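Endoglucanase (PDB 1UWW) hydrolyses internal beta-1,4-glucosidic bonds of cellulose, and is represented here by its family 28 carbohydrate-binding module, which recognises non-crystalline cellulose. Local coordinates at residues Ser50-Trp55 and Phe182-Arg187; Thr43-Asn48 and Ala178-Val183. One frame throughout, in Å; residues are numbered along the deposited sequence.

Contact 1 (Ser50-Trp55 and Phe182-Arg187); sequences SNALSW and FVDNVR. With CA (calcium ion), chain C.
The hydroxyl of Ser54 sits over one face of the Phe182 ring, its OG 3.3 Å above the ring plane and displaced toward the rim, nearest CD2 and CE2. This OG is not held by the ring: it is hydrogen-bonded to Val181 O and to Arg180 NH1, which fix it above the aromatic face. At the edge of the same ring, near its plane, lies the methyl of Ala52, whose CB also packs 3.9 Å from Phe182 CB. The indole of Trp55 is met obliquely by one methyl branch of Val183, CG2 lying 3.9 Å from CZ3, while Trp32 meets the indole edge-to-face. Leu53 and Val183 form an antiparallel hydrogen-bonded pair: Val183 N reaches Leu53 O at 2.8 Å (N-H...O 160°), and Leu53 N returns a more bent bond to Val183 O (140°). Ser54 and Phe182 make the adjoining non-hydrogen-bonded pair. Strands 50-58 and 180-189 are thus neighbours in the six-stranded sheet of the module's beta-sandwich fold. Where the strands diverge beyond Ala52 and Asp184, a calcium ion bridges them. Asp184 grips it with both carboxylate oxygens, its CG anti to the backbone N (chi1 -156°), while Ser50 contributes OG at 2.4 Å from the ion and Asn51 its backbone O at 2.3 Å. Water 2 binds the ion as well, and Val21 O and Glu23 complete the site. Shared coordination brings Ser50 OG to 3.1 Å from Asp184 OD2 without a hydrogen bond between them. Asn185, in a G1 bulge with Val186 facing Ser20, forms part of the second shell: its OD1 accepts from water 2 at 2.7 Å, and its ND2 donates to water 1, which also bonds Ser50 OG.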
ATOM      1  N   SER A  50     -18.912   3.755 -22.007  1.00 20.69           N
ATOM      2  CA  SER A  50     -18.845   2.308 -22.008  1.00 20.69           C
ATOM      3  C   SER A  50     -19.546   1.795 -20.764  1.00 20.62           C
ATOM      4  O   SER A  50     -19.680   2.516 -19.789  1.00 22.74           O
ATOM      5  CB  SER A  50     -17.387   1.852 -22.040  1.00 20.82           C
ATOM      6  OG  SER A  50     -17.270   0.434 -22.185  1.00 20.15           O
ATOM      7  N   ASN A  51     -19.963   0.552 -20.778  1.00 19.84           N
ATOM      8  CA  ASN A  51     -20.580  -0.041 -19.617  1.00 19.77           C
ATOM      9  C   ASN A  51     -19.523  -0.560 -18.645  1.00 17.77           C
ATOM     10  O   ASN A  51     -18.494  -1.087 -19.053  1.00 17.92           O
ATOM     11  CB  ASN A  51     -21.522  -1.160 -20.034  1.00 20.38           C
ATOM     12  CG  ASN A  51     -22.770  -0.641 -20.676  1.00 23.64           C
ATOM     13  OD1 ASN A  51     -23.461   0.240 -20.129  1.00 27.19           O
ATOM     14  ND2 ASN A  51     -23.066  -1.154 -21.856  1.00 26.33           N
ATOM     15  N   ALA A  52     -19.805  -0.412 -17.354  1.00 18.27           N
ATOM     16  CA  ALA A  52     -18.832  -0.656 -16.300  1.00 17.47           C
ATOM     17  C   ALA A  52     -19.510  -1.325 -15.100  1.00 17.84           C
ATOM     18  O   ALA A  52     -20.688  -1.137 -14.859  1.00 18.60           O
ATOM     19  CB  ALA A  52     -18.233   0.646 -15.895  1.00 18.04           C
ATOM     20  N   LEU A  53     -18.756  -2.100 -14.338  1.00 16.66           N
ATOM     21  CA  LEU A  53     -19.198  -2.665 -13.061  1.00 17.58           C
ATOM     22  C   LEU A  53     -19.281  -1.504 -12.052  1.00 17.77           C
ATOM     23  O   LEU A  53     -18.338  -0.739 -11.921  1.00 18.36           O
ATOM     24  CB  LEU A  53     -18.181  -3.684 -12.587  1.00 17.40           C
ATOM     25  CG  LEU A  53     -18.510  -4.438 -11.298  1.00 18.41           C
ATOM     26  CD1 LEU A  53     -19.705  -5.346 -11.482  1.00 19.00           C
ATOM     27  CD2 LEU A  53     -17.297  -5.217 -10.818  1.00 18.94           C
ATOM     28  N   SER A  54     -20.375  -1.393 -11.301  1.00 18.03           N
ATOM     29  CA  SER A  54     -20.635  -0.217 -10.463  1.00 18.00           C
ATOM     30  C   SER A  54     -21.309  -0.542  -9.143  1.00 17.23           C
ATOM     31  O   SER A  54     -22.079  -1.492  -9.046  1.00 17.90           O
ATOM     32  CB  SER A  54     -21.456   0.789 -11.290  1.00 18.95           C
ATOM     33  OG  SER A  54     -21.609   2.035 -10.663  1.00 18.12           O
ATOM     34  N   TRP A  55     -20.966   0.239  -8.126  1.00 17.76           N
ATOM     35  CA  TRP A  55     -21.676   0.197  -6.843  1.00 17.07           C
ATOM     36  C   TRP A  55     -21.585   1.589  -6.240  1.00 17.50           C
ATOM     37  O   TRP A  55     -20.776   2.403  -6.642  1.00 17.18           O
ATOM     38  CB  TRP A  55     -21.108  -0.901  -5.928  1.00 17.67           C
ATOM     39  CG  TRP A  55     -19.703  -0.679  -5.463  1.00 17.86           C
ATOM     40  CD1 TRP A  55     -19.325  -0.177  -4.253  1.00 18.43           C
ATOM     41  CD2 TRP A  55     -18.478  -0.980  -6.174  1.00 17.79           C
ATOM     42  NE1 TRP A  55     -17.953  -0.121  -4.179  1.00 17.37           N
ATOM     43  CE2 TRP A  55     -17.410  -0.620  -5.333  1.00 18.57           C
ATOM     44  CE3 TRP A  55     -18.183  -1.496  -7.438  1.00 17.74           C
ATOM     45  CZ2 TRP A  55     -16.068  -0.787  -5.704  1.00 17.62           C
ATOM     46  CZ3 TRP A  55     -16.840  -1.645  -7.807  1.00 17.02           C
ATOM     47  CH2 TRP A  55     -15.816  -1.290  -6.943  1.00 17.77           C
ATOM     48  N   PHE A 182     -17.069   3.035 -10.483  1.00 16.85           N
ATOM     49  CA  PHE A 182     -17.208   2.249 -11.716  1.00 16.58           C
ATOM     50  C   PHE A 182     -15.842   1.632 -12.052  1.00 15.68           C
ATOM     51  O   PHE A 182     -14.817   2.318 -11.994  1.00 16.50           O
ATOM     52  CB  PHE A 182     -17.624   3.112 -12.911  1.00 16.79           C
ATOM     53  CG  PHE A 182     -18.832   4.014 -12.683  1.00 18.10           C
ATOM     54  CD1 PHE A 182     -18.715   5.228 -11.976  1.00 18.33           C
ATOM     55  CD2 PHE A 182     -20.047   3.684 -13.237  1.00 17.78           C
ATOM     56  CE1 PHE A 182     -19.802   6.061 -11.805  1.00 19.27           C
ATOM     57  CE2 PHE A 182     -21.161   4.543 -13.079  1.00 20.22           C
ATOM     58  CZ  PHE A 182     -21.026   5.714 -12.386  1.00 18.85           C
ATOM     59  N   VAL A 183     -15.851   0.370 -12.457  1.00 16.15           N
ATOM     60  CA  VAL A 183     -14.653  -0.369 -12.887  1.00 16.27           C
ATOM     61  C   VAL A 183     -14.888  -0.908 -14.295  1.00 16.28           C
ATOM     62  O   VAL A 183     -15.903  -1.535 -14.568  1.00 16.65           O
ATOM     63  CB  VAL A 183     -14.428  -1.550 -11.910  1.00 16.60           C
ATOM     64  CG1 VAL A 183     -13.401  -2.562 -12.427  1.00 17.74           C
ATOM     65  CG2 VAL A 183     -14.058  -1.042 -10.518  1.00 17.49           C
ATOM     66  N   ASP A 184     -13.921  -0.693 -15.183  1.00 16.70           N
ATOM     67  CA  ASP A 184     -14.037  -1.200 -16.556  1.00 16.72           C
ATOM     68  C   ASP A 184     -12.689  -1.717 -17.071  1.00 16.06           C
ATOM     69  O   ASP A 184     -11.635  -1.295 -16.629  1.00 16.34           O
ATOM     70  CB  ASP A 184     -14.587  -0.121 -17.488  1.00 15.27           C
ATOM     71  CG  ASP A 184     -15.266  -0.670 -18.739  1.00 17.32           C
ATOM     72  OD1 ASP A 184     -15.406  -1.902 -18.939  1.00 17.39           O
ATOM     73  OD2 ASP A 184     -15.754   0.171 -19.545  1.00 17.79           O
ATOM     74  N   ASN A 185     -12.755  -2.634 -18.023  1.00 16.22           N
ATOM     75  CA  ASN A 185     -11.574  -3.075 -18.779  1.00 16.55           C
ATOM     76  C   ASN A 185     -10.491  -3.689 -17.889  1.00 16.38           C
ATOM     77  O   ASN A 185      -9.318  -3.367 -18.008  1.00 18.35           O
ATOM     78  CB  ASN A 185     -11.019  -1.959 -19.663  1.00 17.26           C
ATOM     79  CG  ASN A 185     -12.050  -1.404 -20.581  1.00 18.33           C
ATOM     80  OD1 ASN A 185     -12.698  -2.158 -21.306  1.00 18.10           O
ATOM     81  ND2 ASN A 185     -12.250  -0.096 -20.536  1.00 19.45           N
ATOM     82  N   VAL A 186     -10.898  -4.580 -16.990  1.00 17.04           N
ATOM     83  CA  VAL A 186      -9.931  -5.235 -16.112  1.00 16.62           C
ATOM     84  C   VAL A 186      -9.159  -6.257 -16.924  1.00 18.13           C
ATOM     85  O   VAL A 186      -9.747  -7.109 -17.541  1.00 18.00           O
ATOM     86  CB  VAL A 186     -10.578  -5.934 -14.879  1.00 17.44           C
ATOM     87  CG1 VAL A 186      -9.477  -6.386 -13.908  1.00 18.38           C
ATOM     88  CG2 VAL A 186     -11.597  -5.060 -14.189  1.00 18.19           C
ATOM     89  N   ARG A 187      -7.843  -6.156 -16.922  1.00 17.29           N
ATOM     90  CA  ARG A 187      -7.002  -7.098 -17.680  1.00 18.15           C
ATOM     91  C   ARG A 187      -5.572  -7.150 -17.192  1.00 18.75           C
ATOM     92  O   ARG A 187      -5.103  -6.248 -16.532  1.00 19.27           O
ATOM     93  CB  ARG A 187      -6.985  -6.701 -19.136  1.00 19.75           C
ATOM     94  CG  ARG A 187      -6.450  -5.349 -19.411  1.00 21.55           C
ATOM     95  CD  ARG A 187      -6.312  -5.094 -20.893  1.00 27.95           C
ATOM     96  NE  ARG A 187      -5.226  -5.915 -21.430  1.00 32.89           N
ATOM     97  CZ  ARG A 187      -5.011  -6.179 -22.723  1.00 36.57           C
ATOM     98  NH1 ARG A 187      -5.811  -5.684 -23.660  1.00 36.83           N
ATOM     99  NH2 ARG A 187      -3.978  -6.937 -23.081  1.00 38.04           N
TER
HETATM  100 CA    CA C1192     -17.035  -1.535 -20.757  1.00 17.48          CA
HETATM  101  O   HOH W   1     -14.295   1.111 -22.245  1.00 23.38           O
HETATM  102  O   HOH W   2     -15.267  -1.922 -22.257  1.00 19.16           O

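Contact 2 (Thr43-Asn48 and Ala178-Val183)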
ATOM      1  N   THR A  43     -24.078  -3.445 -10.081  1.00 19.30           N
ATOM      2  CA  THR A  43     -24.812  -3.362 -11.343  1.00 20.21           C
ATOM      3  C   THR A  43     -23.917  -2.880 -12.473  1.00 20.80           C
ATOM      4  O   THR A  43     -22.788  -2.425 -12.256  1.00 22.03           O
ATOM      5  CB  THR A  43     -26.038  -2.441 -11.219  1.00 20.89           C
ATOM      6  OG1 THR A  43     -25.610  -1.124 -10.892  1.00 22.70           O
ATOM      7  CG2 THR A  43     -26.981  -2.912 -10.096  1.00 22.75           C
ATOM      8  N   ILE A  44     -24.405  -2.993 -13.689  1.00 20.81           N
ATOM      9  CA  ILE A  44     -23.676  -2.511 -14.833  1.00 20.52           C
ATOM     10  C   ILE A  44     -24.239  -1.138 -15.221  1.00 21.19           C
ATOM     11  O   ILE A  44     -25.440  -1.005 -15.482  1.00 21.95           O
ATOM     12  CB  ILE A  44     -23.786  -3.513 -16.011  1.00 20.56           C
ATOM     13  CG1 ILE A  44     -23.281  -4.924 -15.633  1.00 20.28           C
ATOM     14  CG2 ILE A  44     -23.012  -2.961 -17.220  1.00 21.02           C
ATOM     15  CD1 ILE A  44     -21.955  -4.959 -14.918  1.00 20.99           C
ATOM     16  N   GLU A  45     -23.391  -0.119 -15.248  1.00 20.51           N
ATOM     17  CA  GLU A  45     -23.801   1.263 -15.479  1.00 20.88           C
ATOM     18  C   GLU A  45     -22.845   1.932 -16.487  1.00 21.43           C
ATOM     19  O   GLU A  45     -21.669   1.585 -16.587  1.00 20.98           O
ATOM     20  CB  GLU A  45     -23.835   2.054 -14.168  1.00 21.33           C
ATOM     21  CG  GLU A  45     -24.643   1.418 -13.045  1.00 22.37           C
ATOM     22  CD  GLU A  45     -26.135   1.402 -13.289  1.00 25.76           C
ATOM     23  OE1 GLU A  45     -26.617   2.130 -14.206  1.00 29.46           O
ATOM     24  OE2 GLU A  45     -26.799   0.624 -12.555  1.00 26.80           O
ATOM     25  N   GLU A  46     -23.327   2.942 -17.204  1.00 21.11           N
ATOM     26  CA  GLU A  46     -22.528   3.668 -18.175  1.00 22.21           C
ATOM     27  C   GLU A  46     -21.531   4.606 -17.499  1.00 20.93           C
ATOM     28  O   GLU A  46     -21.880   5.344 -16.567  1.00 21.77           O
ATOM     29  CB  GLU A  46     -23.442   4.442 -19.128  1.00 23.43           C
ATOM     30  CG  GLU A  46     -22.700   5.147 -20.267  1.00 28.08           C
ATOM     31  CD  GLU A  46     -22.292   6.583 -19.948  1.00 32.19           C
ATOM     32  OE1 GLU A  46     -22.922   7.219 -19.064  1.00 37.61           O
ATOM     33  OE2 GLU A  46     -21.345   7.113 -20.579  1.00 31.62           O
ATOM     34  N   ALA A  47     -20.286   4.557 -17.936  1.00 19.70           N
ATOM     35  CA  ALA A  47     -19.263   5.509 -17.523  1.00 19.51           C
ATOM     36  C   ALA A  47     -18.354   5.775 -18.709  1.00 19.56           C
ATOM     37  O   ALA A  47     -17.764   4.845 -19.277  1.00 19.13           O
ATOM     38  CB  ALA A  47     -18.437   4.977 -16.356  1.00 20.54           C
ATOM     39  N   ASN A  48     -18.230   7.038 -19.089  1.00 19.01           N
ATOM     40  CA  ASN A  48     -17.248   7.435 -20.101  1.00 18.83           C
ATOM     41  C   ASN A  48     -17.488   6.752 -21.450  1.00 18.97           C
ATOM     42  O   ASN A  48     -16.532   6.466 -22.168  1.00 19.26           O
ATOM     43  CB  ASN A  48     -15.832   7.175 -19.546  1.00 18.98           C
ATOM     44  CG  ASN A  48     -14.709   7.809 -20.371  1.00 19.55           C
ATOM     45  OD1 ASN A  48     -14.878   8.869 -20.993  1.00 20.15           O
ATOM     46  ND2 ASN A  48     -13.524   7.211 -20.290  1.00 19.10           N
ATOM     47  N   ALA A 178     -18.212   9.496  -0.392  1.00 16.54           N
ATOM     48  CA  ALA A 178     -19.481   8.833  -0.611  1.00 16.68           C
ATOM     49  C   ALA A 178     -19.903   9.103  -2.053  1.00 17.45           C
ATOM     50  O   ALA A 178     -19.764  10.223  -2.519  1.00 17.36           O
ATOM     51  CB  ALA A 178     -20.549   9.382   0.348  1.00 17.37           C
ATOM     52  N   GLY A 179     -20.383   8.083  -2.736  1.00 16.42           N
ATOM     53  CA  GLY A 179     -20.794   8.226  -4.126  1.00 17.00           C
ATOM     54  C   GLY A 179     -20.743   6.926  -4.858  1.00 17.12           C
ATOM     55  O   GLY A 179     -20.740   5.868  -4.258  1.00 18.41           O
ATOM     56  N   ARG A 180     -20.780   7.023  -6.188  1.00 16.81           N
ATOM     57  CA  ARG A 180     -20.800   5.850  -7.058  1.00 16.97           C
ATOM     58  C   ARG A 180     -19.429   5.687  -7.696  1.00 17.35           C
ATOM     59  O   ARG A 180     -18.782   6.680  -8.013  1.00 18.14           O
ATOM     60  CB  ARG A 180     -21.906   5.993  -8.104  1.00 18.02           C
ATOM     61  CG  ARG A 180     -22.006   4.799  -9.021  1.00 18.17           C
ATOM     62  CD  ARG A 180     -23.266   4.768  -9.853  1.00 20.21           C
ATOM     63  NE  ARG A 180     -24.437   4.391  -9.073  1.00 21.98           N
ATOM     64  CZ  ARG A 180     -24.723   3.163  -8.678  1.00 21.83           C
ATOM     65  NH1 ARG A 180     -23.974   2.124  -9.017  1.00 20.36           N
ATOM     66  NH2 ARG A 180     -25.808   2.926  -7.944  1.00 25.55           N
ATOM     67  N   VAL A 181     -18.992   4.436  -7.803  1.00 17.44           N
ATOM     68  CA  VAL A 181     -17.729   4.119  -8.452  1.00 18.24           C
ATOM     69  C   VAL A 181     -18.014   3.104  -9.556  1.00 17.62           C
ATOM     70  O   VAL A 181     -19.038   2.416  -9.593  1.00 16.83           O
ATOM     71  CB  VAL A 181     -16.637   3.646  -7.489  1.00 19.41           C
ATOM     72  CG1 VAL A 181     -16.371   4.684  -6.399  1.00 20.25           C
ATOM     73  CG2 VAL A 181     -16.943   2.315  -6.909  1.00 18.17           C
ATOM     74  N   PHE A 182     -17.069   3.035 -10.483  1.00 16.85           N
ATOM     75  CA  PHE A 182     -17.208   2.249 -11.716  1.00 16.58           C
ATOM     76  C   PHE A 182     -15.842   1.632 -12.052  1.00 15.68           C
ATOM     77  O   PHE A 182     -14.817   2.318 -11.994  1.00 16.50           O
ATOM     78  CB  PHE A 182     -17.624   3.112 -12.911  1.00 16.79           C
ATOM     79  CG  PHE A 182     -18.832   4.014 -12.683  1.00 18.10           C
ATOM     80  CD1 PHE A 182     -18.715   5.228 -11.976  1.00 18.33           C
ATOM     81  CD2 PHE A 182     -20.047   3.684 -13.237  1.00 17.78           C
ATOM     82  CE1 PHE A 182     -19.802   6.061 -11.805  1.00 19.27           C
ATOM     83  CE2 PHE A 182     -21.161   4.543 -13.079  1.00 20.22           C
ATOM     84  CZ  PHE A 182     -21.026   5.714 -12.386  1.00 18.85           C
ATOM     85  N   VAL A 183     -15.851   0.370 -12.457  1.00 16.15           N
ATOM     86  CA  VAL A 183     -14.653  -0.369 -12.887  1.00 16.27           C
ATOM     87  C   VAL A 183     -14.888  -0.908 -14.295  1.00 16.28           C
ATOM     88  O   VAL A 183     -15.903  -1.535 -14.568  1.00 16.65           O
ATOM     89  CB  VAL A 183     -14.428  -1.550 -11.910  1.00 16.60           C
ATOM     90  CG1 VAL A 183     -13.401  -2.562 -12.427  1.00 17.74           C
ATOM     91  CG2 VAL A 183     -14.058  -1.042 -10.518  1.00 17.49           C
TER
HETATM   92  O   HOH W   3     -25.131  -0.475  -8.334  1.00 23.34           O
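Ala47 lays its methyl over the Phe182 face opposite Ser54 OG, a CH-pi contact with CB 4.1 Å from the ring centroid and 27° off the normal. The approach is nearest CD2 and CG, so the methyl leans toward the inner half of the ring. Glu45 comes to the ring edge with its CB, 3.8 Å from CE2 and near the ring plane, and the carbonyl O of Glu46 approaches the same CE2 obliquely. Phe182 CG, anti to its own carbonyl carbon (chi1 -51°), is thereby set 3.8 Å from Ala47 CB. Strand 50-58 separates the two segments in the sheet, which is why no backbone hydrogen bond joins them. Two residues before Phe182, the side chain of Arg180 crosses those of Glu45 and Thr43 at about a right angle. Its NH1, bonded as well to Ser54 OG, donates in the guanidinium plane to water 3 at 2.9 Å. The same water donates to Thr43 OG1, which in turn donates to the anti lone pair of Glu45 OE2 at 2.7 Å. Glu45 OE2 and Arg180 NH1 remain 4.8 Å apart, so the opposite charges form no direct salt bridge; they are coupled through hydroxyl and water, and their attraction probably reinforces this relay at the partly exposed margin of the aromatic packing.

From the N terminus, strand 43-47 comes first and turns back at once into strand 50-58, its antiparallel neighbour, with Ser54 N close to Thr43 O. The chain then runs through strands of both sheets before returning as 180-189. Contact 2 closes a loop of 129 residues between its segments, contact 1 one of 126. The loops cross rather than nest: 43-48 opens first and meets 178-183, while 50-55 opens second and meets 182-187, with Phe182 and Val183 common to both. Contact 1 is a pairing of adjacent strands with a calcium site at one end; contact 2 reaches across strand 50-58 to the outermost strand, 43-47.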